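Local coordinates for ADP-ribosylglycohydrolase (Thermus thermophilus, PDB 2YZV), which belongs to the ADP-ribosylglycohydrolase family, has an all-helical fold and binds magnesium ions, at residues A[12-17]-A[263-268]. Numbering follows the deposited sequence.
Sequences LGAFLG and AGAYYG
G13 and G264 press backbone against backbone where the segments 12-17 and 263-267, on helices 4-26 and 252-267, run roughly antiparallel at 151°. Their axes come within 6.5 Å, a case that illustrates how small residues let two helices meet through their main chains. G264 CA lies 3.2 Å from G13 O, and one of its hydrogens is directed at that oxygen, with an angle of 146° at H. In return G13 CA reaches G264 O at 3.5 Å, so the two CA-H...O contacts form a reciprocal pair. Each acceptor is already engaged along its own helix, G13 O by G17 N and G264 O by G268 N, and takes the CA-H contact in addition. Neither glycine leaves room for a CB, which would meet the opposite carbonyl oxygen, consistent with the bare backbones here. Beside this tight centre, A14 and A265 meet methyl to methyl, CB to CB at 3.8 Å. The packing slackens toward the helix end, where G268 leaves helical geometry with positive phi and its C atom stays 4.1 Å from G13 CA. The larger side chains turn elsewhere: F15 and L12 toward helix 283-298, and the partly exposed Y266 and Y267 away from helix 4-26, Y266 stacking edge-to-face with F232. R10 adds hydrogen bonds to the carbonyls of A265 and Y266. Both segments carry a GxxxG pattern, G13 with G17 and G264 with G268, and such close packing with paired CA-H...O contacts is characteristic of small-residue helix-helix interfaces, here as an antiparallel pair in the buried interior of an all-helical ADP-ribosylglycohydrolase fold.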
loop_
_atom_site.group_PDB
_atom_site.type_symbol
_atom_site.label_atom_id
_atom_site.label_comp_id
_atom_site.label_asym_id
_atom_site.label_seq_id
_atom_site.Cartn_x
_atom_site.Cartn_y
_atom_site.Cartn_z
ATOM N N LEU A 12 11.528 4.818 5.597
ATOM C CA LEU A 12 10.615 5.324 6.616
ATOM C C LEU A 12 9.445 6.026 5.934
ATOM O O LEU A 12 8.301 5.922 6.376
ATOM C CB LEU A 12 11.339 6.310 7.542
ATOM C CG LEU A 12 12.288 5.747 8.608
ATOM C CD1 LEU A 12 11.485 5.261 9.795
ATOM C CD2 LEU A 12 13.141 4.625 8.029
ATOM N N GLY A 13 9.740 6.739 4.852
ATOM C CA GLY A 13 8.703 7.449 4.127
ATOM C C GLY A 13 7.662 6.529 3.517
ATOM O O GLY A 13 6.469 6.825 3.543
ATOM N N ALA A 14 8.105 5.411 2.954
ATOM C CA ALA A 14 7.170 4.474 2.342
ATOM C C ALA A 14 6.240 3.841 3.381
ATOM O O ALA A 14 5.045 3.687 3.134
ATOM C CB ALA A 14 7.936 3.386 1.583
ATOM N N PHE A 15 6.785 3.479 4.540
ATOM C CA PHE A 15 5.991 2.849 5.594
ATOM C C PHE A 15 5.049 3.849 6.259
ATOM O O PHE A 15 3.841 3.605 6.365
ATOM C CB PHE A 15 6.925 2.209 6.633
ATOM C CG PHE A 15 6.279 1.133 7.465
ATOM C CD1 PHE A 15 6.944 -0.068 7.701
ATOM C CD2 PHE A 15 5.014 1.313 8.017
ATOM C CE1 PHE A 15 6.362 -1.073 8.473
ATOM C CE2 PHE A 15 4.420 0.314 8.792
ATOM C CZ PHE A 15 5.098 -0.884 9.020
ATOM N N LEU A 16 5.588 4.974 6.709
ATOM C CA LEU A 16 4.758 5.990 7.347
ATOM C C LEU A 16 3.769 6.596 6.353
ATOM O O LEU A 16 2.637 6.917 6.711
ATOM C CB LEU A 16 5.629 7.095 7.957
ATOM C CG LEU A 16 6.240 6.860 9.345
ATOM C CD1 LEU A 16 5.137 6.865 10.381
ATOM C CD2 LEU A 16 7.008 5.549 9.386
ATOM N N GLY A 17 4.194 6.740 5.100
ATOM C CA GLY A 17 3.316 7.295 4.083
ATOM C C GLY A 17 2.079 6.433 3.897
ATOM O O GLY A 17 0.986 6.941 3.630
ATOM N N ALA A 263 4.749 7.447 -3.029
ATOM C CA ALA A 263 5.212 8.818 -2.837
ATOM C C ALA A 263 6.131 8.921 -1.619
ATOM O O ALA A 263 7.046 9.747 -1.595
ATOM C CB ALA A 263 4.017 9.756 -2.689
ATOM N N GLY A 264 5.897 8.081 -0.613
ATOM C CA GLY A 264 6.743 8.104 0.571
ATOM C C GLY A 264 8.151 7.645 0.231
ATOM O O GLY A 264 9.141 8.218 0.696
ATOM N N ALA A 265 8.245 6.602 -0.585
ATOM C CA ALA A 265 9.548 6.081 -0.997
ATOM C C ALA A 265 10.247 7.066 -1.931
ATOM O O ALA A 265 11.476 7.204 -1.907
ATOM C CB ALA A 265 9.373 4.740 -1.705
ATOM N N TYR A 266 9.459 7.750 -2.753
ATOM C CA TYR A 266 9.991 8.706 -3.719
ATOM C C TYR A 266 10.449 10.029 -3.105
ATOM O O TYR A 266 11.569 10.484 -3.362
ATOM C CB TYR A 266 8.941 8.991 -4.797
ATOM C CG TYR A 266 9.431 9.912 -5.887
ATOM C CD1 TYR A 266 10.350 9.468 -6.835
ATOM C CD2 TYR A 266 8.991 11.232 -5.960
ATOM C CE1 TYR A 266 10.823 10.316 -7.832
ATOM C CE2 TYR A 266 9.459 12.093 -6.955
ATOM C CZ TYR A 266 10.376 11.623 -7.885
ATOM O OH TYR A 266 10.848 12.464 -8.866
ATOM N N TYR A 267 9.584 10.643 -2.300
ATOM C CA TYR A 267 9.885 11.933 -1.673
ATOM C C TYR A 267 10.606 11.824 -0.331
ATOM O O TYR A 267 11.315 12.753 0.076
ATOM C CB TYR A 267 8.597 12.733 -1.473
ATOM C CG TYR A 267 7.871 13.116 -2.743
ATOM C CD1 TYR A 267 8.427 14.026 -3.647
ATOM C CD2 TYR A 267 6.604 12.606 -3.021
ATOM C CE1 TYR A 267 7.733 14.421 -4.789
ATOM C CE2 TYR A 267 5.903 12.993 -4.157
ATOM C CZ TYR A 267 6.469 13.902 -5.035
ATOM O OH TYR A 267 5.757 14.306 -6.140
ATOM N N GLY A 268 10.412 10.708 0.363
ATOM C CA GLY A 268 11.058 10.508 1.650
ATOM C C GLY A 268 10.268 11.042 2.832
ATOM O O GLY A 268 9.428 11.928 2.683
#